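PDB 2PLN: response regulator from Helicobacter pylori, which probably regulates transcription by binding DNA, and is represented here by its N-terminal receiver domain, a CheY-like module of two-component signalling. Local coordinates for residues A[36-41]-A[122-127]; A[64-69]-A[87-92]; A[21-26]-A[45-50]. All blocks are in the same frame, centred on the assembly; numbering follows the deposited sequence.

Contact 1 of 3, residues A[36-41]-A[122-127]; sequences KGLNVK and ALVARI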
loop_
_atom_site.group_PDB
_atom_site.type_symbol
_atom_site.label_atom_id
_atom_site.label_comp_id
_atom_site.label_asym_id
_atom_site.label_seq_id
_atom_site.Cartn_x
_atom_site.Cartn_y
_atom_site.Cartn_z
ATOM N N LYS A 36 16.337 12.144 -4.694
ATOM C CA LYS A 36 15.997 13.388 -5.417
ATOM C C LYS A 36 14.475 13.573 -5.546
ATOM O O LYS A 36 13.956 14.672 -5.347
ATOM C CB LYS A 36 16.678 13.403 -6.805
ATOM C CG LYS A 36 16.487 14.679 -7.642
ATOM C CD LYS A 36 17.414 14.670 -8.898
ATOM C CE LYS A 36 16.713 15.156 -10.170
ATOM N NZ LYS A 36 17.582 15.025 -11.406
ATOM N N GLY A 37 13.762 12.492 -5.881
ATOM C CA GLY A 37 12.297 12.527 -5.964
ATOM C C GLY A 37 11.676 12.891 -4.636
ATOM O O GLY A 37 10.729 13.695 -4.554
ATOM N N LEU A 38 12.207 12.315 -3.563
ATOM C CA LEU A 38 11.662 12.625 -2.238
ATOM C C LEU A 38 11.937 14.067 -1.865
ATOM O O LEU A 38 11.091 14.725 -1.265
ATOM C CB LEU A 38 12.228 11.682 -1.177
ATOM C CG LEU A 38 11.774 10.236 -1.320
ATOM C CD1 LEU A 38 12.735 9.369 -0.467
ATOM C CD2 LEU A 38 10.281 10.101 -0.952
ATOM N N ASN A 39 13.140 14.542 -2.188
ATOM C CA ASN A 39 13.486 15.946 -1.945
ATOM C C ASN A 39 12.473 16.891 -2.575
ATOM O O ASN A 39 12.179 17.932 -2.013
ATOM C CB ASN A 39 14.865 16.283 -2.514
ATOM C CG ASN A 39 15.980 15.730 -1.701
ATOM O OD1 ASN A 39 15.798 15.258 -0.549
ATOM N ND2 ASN A 39 17.165 15.771 -2.279
ATOM N N VAL A 40 11.956 16.531 -3.752
ATOM C CA VAL A 40 10.927 17.351 -4.418
ATOM C C VAL A 40 9.755 17.708 -3.506
ATOM O O VAL A 40 9.253 18.825 -3.561
ATOM C CB VAL A 40 10.418 16.672 -5.710
ATOM C CG1 VAL A 40 9.183 17.373 -6.268
ATOM C CG2 VAL A 40 11.512 16.649 -6.724
ATOM N N LYS A 41 9.341 16.766 -2.664
ATOM C CA LYS A 41 8.209 16.945 -1.743
ATOM C C LYS A 41 8.594 17.417 -0.350
ATOM O O LYS A 41 7.768 17.418 0.567
ATOM C CB LYS A 41 7.418 15.640 -1.636
ATOM C CG LYS A 41 6.660 15.323 -2.912
ATOM C CD LYS A 41 5.605 16.385 -3.285
ATOM C CE LYS A 41 5.142 16.132 -4.713
ATOM N NZ LYS A 41 3.927 16.871 -5.168
ATOM N N ALA A 122 5.316 8.176 -8.944
ATOM C CA ALA A 122 4.342 7.233 -8.376
ATOM C C ALA A 122 4.873 6.632 -7.061
ATOM O O ALA A 122 4.107 6.458 -6.106
ATOM C CB ALA A 122 4.035 6.128 -9.378
ATOM N N LEU A 123 6.153 6.263 -7.028
ATOM C CA LEU A 123 6.753 5.751 -5.789
ATOM C C LEU A 123 6.709 6.812 -4.672
ATOM O O LEU A 123 6.344 6.519 -3.532
ATOM C CB LEU A 123 8.196 5.296 -6.048
ATOM C CG LEU A 123 8.991 4.903 -4.800
ATOM C CD1 LEU A 123 8.236 3.807 -3.976
ATOM C CD2 LEU A 123 10.375 4.442 -5.266
ATOM N N VAL A 124 7.064 8.049 -5.016
ATOM C CA VAL A 124 7.010 9.157 -4.065
ATOM C C VAL A 124 5.599 9.446 -3.544
ATOM O O VAL A 124 5.407 9.700 -2.340
ATOM C CB VAL A 124 7.713 10.425 -4.642
ATOM C CG1 VAL A 124 7.438 11.640 -3.792
ATOM C CG2 VAL A 124 9.240 10.142 -4.821
ATOM N N ALA A 125 4.615 9.418 -4.439
ATOM C CA ALA A 125 3.225 9.591 -4.055
ATOM C C ALA A 125 2.789 8.494 -3.045
ATOM O O ALA A 125 2.060 8.760 -2.082
ATOM C CB ALA A 125 2.336 9.562 -5.302
ATOM N N ARG A 126 3.242 7.271 -3.273
ATOM C CA ARG A 126 2.927 6.146 -2.366
ATOM C C ARG A 126 3.580 6.391 -0.992
ATOM O O ARG A 126 2.945 6.202 0.030
ATOM C CB ARG A 126 3.445 4.834 -2.948
ATOM C CG ARG A 126 3.271 3.551 -2.053
ATOM C CD ARG A 126 3.661 2.281 -2.776
ATOM N NE ARG A 126 2.811 2.081 -3.952
ATOM C CZ ARG A 126 1.648 1.413 -3.948
ATOM N NH1 ARG A 126 1.227 0.818 -2.824
ATOM N NH2 ARG A 126 0.908 1.338 -5.077
ATOM N N ILE A 127 4.858 6.787 -0.999
ATOM C CA ILE A 127 5.576 7.068 0.257
ATOM C C ILE A 127 4.889 8.190 1.005
ATOM O O ILE A 127 4.666 8.077 2.210
ATOM C CB ILE A 127 7.062 7.370 -0.012
ATOM C CG1 ILE A 127 7.731 6.106 -0.537
ATOM C CG2 ILE A 127 7.782 7.854 1.264
ATOM C CD1 ILE A 127 9.157 6.322 -1.074
#

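Contact 2 of 3, residues A[64-69]-A[87-92]; sequences DLVMVS and IVVLVS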
loop_
_atom_site.group_PDB
_atom_site.type_symbol
_atom_site.label_atom_id
_atom_site.label_comp_id
_atom_site.label_asym_id
_atom_site.label_seq_id
_atom_site.Cartn_x
_atom_site.Cartn_y
_atom_site.Cartn_z
ATOM N N ASP A 64 11.194 8.467 9.914
ATOM C CA ASP A 64 9.735 8.306 9.924
ATOM C C ASP A 64 9.335 7.092 9.095
ATOM O O ASP A 64 8.277 6.513 9.314
ATOM C CB ASP A 64 9.103 9.577 9.360
ATOM C CG ASP A 64 9.485 10.809 10.179
ATOM O OD1 ASP A 64 8.892 10.997 11.268
ATOM O OD2 ASP A 64 10.367 11.617 9.839
ATOM N N LEU A 65 10.190 6.727 8.131
ATOM C CA LEU A 65 9.891 5.636 7.172
ATOM C C LEU A 65 11.182 5.012 6.661
ATOM O O LEU A 65 12.195 5.714 6.487
ATOM C CB LEU A 65 9.100 6.209 5.990
ATOM C CG LEU A 65 8.558 5.182 4.971
ATOM C CD1 LEU A 65 7.228 5.604 4.356
ATOM C CD2 LEU A 65 9.605 4.901 3.859
ATOM N N VAL A 66 11.173 3.695 6.460
ATOM C CA VAL A 66 12.313 2.989 5.835
ATOM C C VAL A 66 11.745 2.181 4.698
ATOM O O VAL A 66 10.687 1.544 4.842
ATOM C CB VAL A 66 13.110 2.034 6.813
ATOM C CG1 VAL A 66 12.196 1.012 7.539
ATOM C CG2 VAL A 66 14.277 1.322 6.077
HETATM N N MSE A 67 12.436 2.228 3.561
HETATM C CA MSE A 67 12.152 1.310 2.477
HETATM C C MSE A 67 13.353 0.412 2.257
HETATM O O MSE A 67 14.483 0.890 2.110
HETATM C CB MSE A 67 11.805 2.041 1.179
HETATM C CG MSE A 67 11.281 1.053 0.139
HETATM SE SE MSE A 67 10.383 1.868 -1.356
HETATM C CE MSE A 67 11.775 3.075 -1.920
ATOM N N VAL A 68 13.121 -0.891 2.257
ATOM C CA VAL A 68 14.228 -1.847 2.211
ATOM C C VAL A 68 14.045 -2.801 1.042
ATOM O O VAL A 68 12.963 -3.363 0.853
ATOM C CB VAL A 68 14.396 -2.608 3.561
ATOM C CG1 VAL A 68 13.077 -3.269 4.053
ATOM C CG2 VAL A 68 15.511 -3.652 3.489
ATOM N N SER A 69 15.099 -2.921 0.244
ATOM C CA SER A 69 15.251 -3.967 -0.777
ATOM C C SER A 69 16.504 -4.685 -0.397
ATOM O O SER A 69 17.590 -4.100 -0.440
ATOM C CB SER A 69 15.476 -3.381 -2.165
ATOM O OG SER A 69 14.554 -2.369 -2.437
ATOM N N ILE A 87 7.752 3.481 13.164
ATOM C CA ILE A 87 8.362 3.717 11.872
ATOM C C ILE A 87 7.607 2.907 10.807
ATOM O O ILE A 87 7.293 1.744 11.015
ATOM C CB ILE A 87 9.882 3.404 11.872
ATOM C CG1 ILE A 87 10.594 4.168 13.017
ATOM C CG2 ILE A 87 10.459 3.745 10.509
ATOM C CD1 ILE A 87 12.117 4.052 13.042
ATOM N N VAL A 88 7.290 3.561 9.698
ATOM C CA VAL A 88 6.614 2.915 8.587
ATOM C C VAL A 88 7.680 2.106 7.855
ATOM O O VAL A 88 8.784 2.610 7.597
ATOM C CB VAL A 88 5.986 3.971 7.652
ATOM C CG1 VAL A 88 5.338 3.330 6.451
ATOM C CG2 VAL A 88 4.952 4.830 8.422
ATOM N N VAL A 89 7.342 0.865 7.505
ATOM C CA VAL A 89 8.263 -0.017 6.824
ATOM C C VAL A 89 7.686 -0.475 5.480
ATOM O O VAL A 89 6.589 -1.062 5.421
ATOM C CB VAL A 89 8.584 -1.253 7.700
ATOM C CG1 VAL A 89 9.465 -2.213 6.940
ATOM C CG2 VAL A 89 9.195 -0.820 9.066
ATOM N N LEU A 90 8.428 -0.207 4.413
ATOM C CA LEU A 90 8.036 -0.606 3.037
ATOM C C LEU A 90 9.069 -1.582 2.540
ATOM O O LEU A 90 10.277 -1.328 2.645
ATOM C CB LEU A 90 7.986 0.596 2.079
ATOM C CG LEU A 90 7.319 1.903 2.557
ATOM C CD1 LEU A 90 7.185 2.908 1.403
ATOM C CD2 LEU A 90 5.912 1.622 3.205
ATOM N N VAL A 91 8.603 -2.716 2.042
ATOM C CA VAL A 91 9.496 -3.745 1.496
ATOM C C VAL A 91 9.351 -3.626 -0.002
ATOM O O VAL A 91 8.242 -3.617 -0.525
ATOM C CB VAL A 91 9.047 -5.171 1.947
ATOM C CG1 VAL A 91 9.789 -6.250 1.186
ATOM C CG2 VAL A 91 9.265 -5.348 3.456
ATOM N N SER A 92 10.479 -3.541 -0.695
ATOM C CA SER A 92 10.490 -3.495 -2.143
ATOM C C SER A 92 11.344 -4.681 -2.659
ATOM O O SER A 92 12.395 -5.003 -2.076
ATOM C CB SER A 92 11.004 -2.099 -2.536
ATOM O OG SER A 92 11.517 -2.062 -3.838
#

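Contact 3 of 3, residues A[21-26]-A[45-50]; sequences VLLIEK and ADVTES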
loop_
_atom_site.group_PDB
_atom_site.type_symbol
_atom_site.label_atom_id
_atom_site.label_comp_id
_atom_site.label_asym_id
_atom_site.label_seq_id
_atom_site.Cartn_x
_atom_site.Cartn_y
_atom_site.Cartn_z
ATOM N N VAL A 21 13.525 9.924 5.572
ATOM C CA VAL A 21 13.316 8.563 5.020
ATOM C C VAL A 21 14.666 7.824 4.893
ATOM O O VAL A 21 15.636 8.411 4.416
ATOM C CB VAL A 21 12.677 8.659 3.617
ATOM C CG1 VAL A 21 12.660 7.276 2.955
ATOM C CG2 VAL A 21 11.257 9.317 3.698
ATOM N N LEU A 22 14.727 6.562 5.338
ATOM C CA LEU A 22 15.886 5.722 5.098
ATOM C C LEU A 22 15.637 4.786 3.905
ATOM O O LEU A 22 14.617 4.103 3.849
ATOM C CB LEU A 22 16.202 4.884 6.334
ATOM C CG LEU A 22 17.387 3.924 6.216
ATOM C CD1 LEU A 22 18.749 4.662 5.933
ATOM C CD2 LEU A 22 17.495 3.012 7.458
ATOM N N LEU A 23 16.575 4.750 2.964
ATOM C CA LEU A 23 16.414 3.894 1.783
ATOM C C LEU A 23 17.527 2.893 1.826
ATOM O O LEU A 23 18.695 3.277 1.742
ATOM C CB LEU A 23 16.504 4.706 0.469
ATOM C CG LEU A 23 15.483 5.826 0.236
ATOM C CD1 LEU A 23 15.848 6.795 -0.942
ATOM C CD2 LEU A 23 14.046 5.271 0.081
ATOM N N ILE A 24 17.178 1.618 1.998
ATOM C CA ILE A 24 18.184 0.549 1.903
ATOM C C ILE A 24 18.107 -0.028 0.503
ATOM O O ILE A 24 17.167 -0.708 0.159
ATOM C CB ILE A 24 18.014 -0.506 3.007
ATOM C CG1 ILE A 24 18.122 0.178 4.397
ATOM C CG2 ILE A 24 19.064 -1.674 2.814
ATOM C CD1 ILE A 24 17.571 -0.623 5.574
ATOM N N GLU A 25 19.118 0.272 -0.303
ATOM C CA GLU A 25 19.063 0.039 -1.739
ATOM C C GLU A 25 20.499 -0.094 -2.281
ATOM O O GLU A 25 21.325 0.836 -2.164
ATOM C CB GLU A 25 18.318 1.189 -2.416
ATOM C CG GLU A 25 18.272 1.113 -3.946
ATOM C CD GLU A 25 17.777 -0.245 -4.472
ATOM O OE1 GLU A 25 18.614 -0.995 -5.038
ATOM O OE2 GLU A 25 16.563 -0.580 -4.315
ATOM N N LYS A 26 20.768 -1.271 -2.827
ATOM C CA LYS A 26 22.086 -1.690 -3.340
ATOM C C LYS A 26 22.472 -0.904 -4.588
ATOM O O LYS A 26 23.664 -0.664 -4.846
ATOM C CB LYS A 26 21.983 -3.187 -3.680
ATOM C CG LYS A 26 23.233 -3.895 -4.158
ATOM C CD LYS A 26 22.861 -5.286 -4.644
ATOM C CE LYS A 26 24.024 -5.959 -5.377
ATOM N NZ LYS A 26 24.467 -5.165 -6.572
ATOM N N ALA A 45 16.248 12.383 2.877
ATOM C CA ALA A 45 16.437 10.933 2.685
ATOM C C ALA A 45 17.914 10.514 2.755
ATOM O O ALA A 45 18.768 11.198 2.208
ATOM C CB ALA A 45 15.834 10.488 1.356
ATOM N N ASP A 46 18.193 9.403 3.436
ATOM C CA ASP A 46 19.528 8.795 3.443
ATOM C C ASP A 46 19.482 7.503 2.685
ATOM O O ASP A 46 18.623 6.665 2.969
ATOM C CB ASP A 46 19.983 8.469 4.866
ATOM C CG ASP A 46 20.132 9.701 5.727
ATOM O OD1 ASP A 46 20.540 10.732 5.186
ATOM O OD2 ASP A 46 19.838 9.731 6.945
ATOM N N VAL A 47 20.431 7.320 1.765
ATOM C CA VAL A 47 20.566 6.060 1.040
ATOM C C VAL A 47 21.728 5.270 1.624
ATOM O O VAL A 47 22.805 5.816 1.859
ATOM C CB VAL A 47 20.803 6.251 -0.485
ATOM C CG1 VAL A 47 20.856 4.912 -1.194
ATOM C CG2 VAL A 47 19.691 7.097 -1.102
ATOM N N THR A 48 21.490 3.991 1.881
ATOM C CA THR A 48 22.573 3.073 2.210
ATOM C C THR A 48 22.445 1.786 1.413
ATOM O O THR A 48 21.349 1.333 1.127
ATOM C CB THR A 48 22.686 2.829 3.747
ATOM O OG1 THR A 48 23.769 1.920 3.991
ATOM C CG2 THR A 48 21.447 2.097 4.318
ATOM N N GLU A 49 23.574 1.214 1.032
ATOM C CA GLU A 49 23.601 -0.057 0.320
ATOM C C GLU A 49 23.644 -1.252 1.272
ATOM O O GLU A 49 23.597 -2.430 0.845
ATOM C CB GLU A 49 24.857 -0.070 -0.568
ATOM C CG GLU A 49 26.119 0.441 0.146
ATOM C CD GLU A 49 26.083 1.946 0.487
ATOM O OE1 GLU A 49 25.883 2.778 -0.422
ATOM O OE2 GLU A 49 26.256 2.322 1.657
ATOM N N SER A 50 23.760 -0.971 2.566
ATOM C CA SER A 50 23.939 -2.022 3.554
ATOM C C SER A 50 22.772 -2.103 4.528
ATOM O O SER A 50 22.410 -1.121 5.184
ATOM C CB SER A 50 25.274 -1.814 4.290
ATOM O OG SER A 50 25.271 -2.439 5.570
HETATM O O HOH W 1 23.485 2.704 -2.810
#

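Contact 1 of 3, residues A[36-41]-A[122-127]
Val124 of helix 122-127 reaches across to the backbone of Gly37 and Leu38 at the end of helix 36-40, and has the largest share of the buried surface. CB points at the opposing helix and splits there into two methyls. CG2, anti to its own carbonyl carbon, lies 3.7 Å from Gly37 C and 3.9 Å from Leu38 N, so it packs on main chain where Gly37 presents no side chain. CG1, anti to the backbone N (chi1 169°), turns to Lys41 just beyond the helix and meets its CG at 3.9 Å, touching the aliphatic root of that exposed side chain. The two segment axes approach to 9.6 Å at a crossing angle of -56°, and no hydrogen bond joins them. They belong to the first and last helices of the receiver's (beta/alpha)5 fold. Helix 120-130 also faces the second subunit: Arg126 forms salt bridges with Asp111 of its own chain and with Asp111 and Glu101 of the second subunit, consistent with the dimer face used by OmpR/PhoB regulators. From helix 36-40 Leu38 extends CD2 to Val124 CG2 at 4.0 Å. The same methyl meets Ile127 CD1 at 3.9 Å, the leucine and isoleucine side chains crossing at about a right angle. Leu38 also packs on Val21 and Leu23, and Ile127 on Leu65, where the helices rest on the sheet.

Contact 2 of 3, residues A[64-69]-A[87-92]
The peptide groups around Val66 and Leu90 meet edge to edge, N-H to C=O, across two parallel strands, and the side chains lie over the two faces of the sheet. Val66 N donates to Val88 O and Val66 O accepts from Leu90 N, both at 2.9 Å; Val68 repeats the pattern with Leu90 and Ser92. Val88 N to Asp64 O and Ser92 N to Val68 O are the outermost of the five bonds. Carbonyls take a second, softer contact from CA-H groups, as from Met67 CA to Leu90 O at 3.2 Å. One face of this ladder holds Leu65, Met67, Val88 and Leu90. Leu65 CG lies anti to its backbone N (chi1 -173°), and its branches divide: CD1 touches Val88 CG1 at 3.6 Å, while CD2 meets Leu90 CD1 at 4.0 Å. Leu123 and Ile127 of helix 120-130 cover part of this face. On the other face Val66 and Val89 lie side by side, pointing the same way, CG1 to CG2 at 3.8 Å, and Phe76, Val77 and Ile80 of helix 73-83 pack against the valines. At the C-terminal end Ser69 OG and Ser92 OG form a weak hydrogen bond of 3.4 Å; Ser92 OG also bonds Tyr117 OH, and Ser69 OG makes a weak bond to Glu25. The two strands belong to a beta-alpha-beta unit whose crossover is helix 73-83, in the centre of the receiver sheet; its serine end corresponds to the end where CheY-like domains carry their phosphorylation site, although the residue predicted to be phosphorylated, Asp64, is unmodified here and lies at the opposite end of the strand.

Contact 3 of 3, residues A[21-26]-A[45-50]
Leu23 and Thr48, from neighbouring parallel strands, bury the most surface here and are joined through the backbone: Leu23 O accepts from Thr48 N at 2.9 Å, while Leu23 N donates to Asp46 O at 2.8 Å. The side chains of the two residues go to opposite faces of the sheet. Leu23 sends CD1 to Val47 CG2 at 3.9 Å, the two side chains slanting across one another, with Ala45 CB a little farther off. Thr48 has OG1 anti to its backbone N (chi1 -180°), which sets CG2 between the N and the carbonyl carbon. That methyl lies beside Ile24, 3.8 Å from its CG1, so the apolar branch faces the neighbouring strand. The hydroxyl closes an ST turn by accepting from Ser50 N at 3.2 Å, and it also hydrogen-bonds Asp53 OD1. Ser50, at the N-cap of helix 51-60, bonds Asp53 N through its OG, so two side chains shape the turn from strand into helix. Asp46 shares the face of Thr48; its CB is 4.1 Å from Leu22 CD1, and OD2 makes salt bridges to Arg20 and Arg61 and a hydrogen bond to Tyr63 OH; the two arginines would probably favour its ionised form. At the Glu25 end of the pair a water donates to Glu25 O at 2.9 Å and weakly to Glu49 OE1. The pair forms the first beta-alpha-beta unit, with strand 44-48 as an outermost strand of the sheet. Helix 28-40 covers the Leu23 face through Ile34, Glu35 and Leu38, helix 51-60 covers Leu22 through Leu57 and Met58, and strand 65-68 flanks strand 20-24 on its other side.

From the N terminus, strand 20-24 opens contact 3, and helix 28-40 supplies the first half of contact 1 before strand 44-48 closes contact 3; these two therefore cross along the chain. Contact 2 follows contact 3 in series: it opens at 64-69, closes at 87-92 after one helix, and falls wholly within the long span that contact 1 closes at 122-127. Contacts 2 and 3 share one sheet, since strands 20-24 and 65-68 are neighbours, and Met67 probably hydrogen-bonds to Leu22 and Ile24. Contact 1 joins the first and last helices, which pack on the same face of that sheet, over contact 3 and contact 2 respectively.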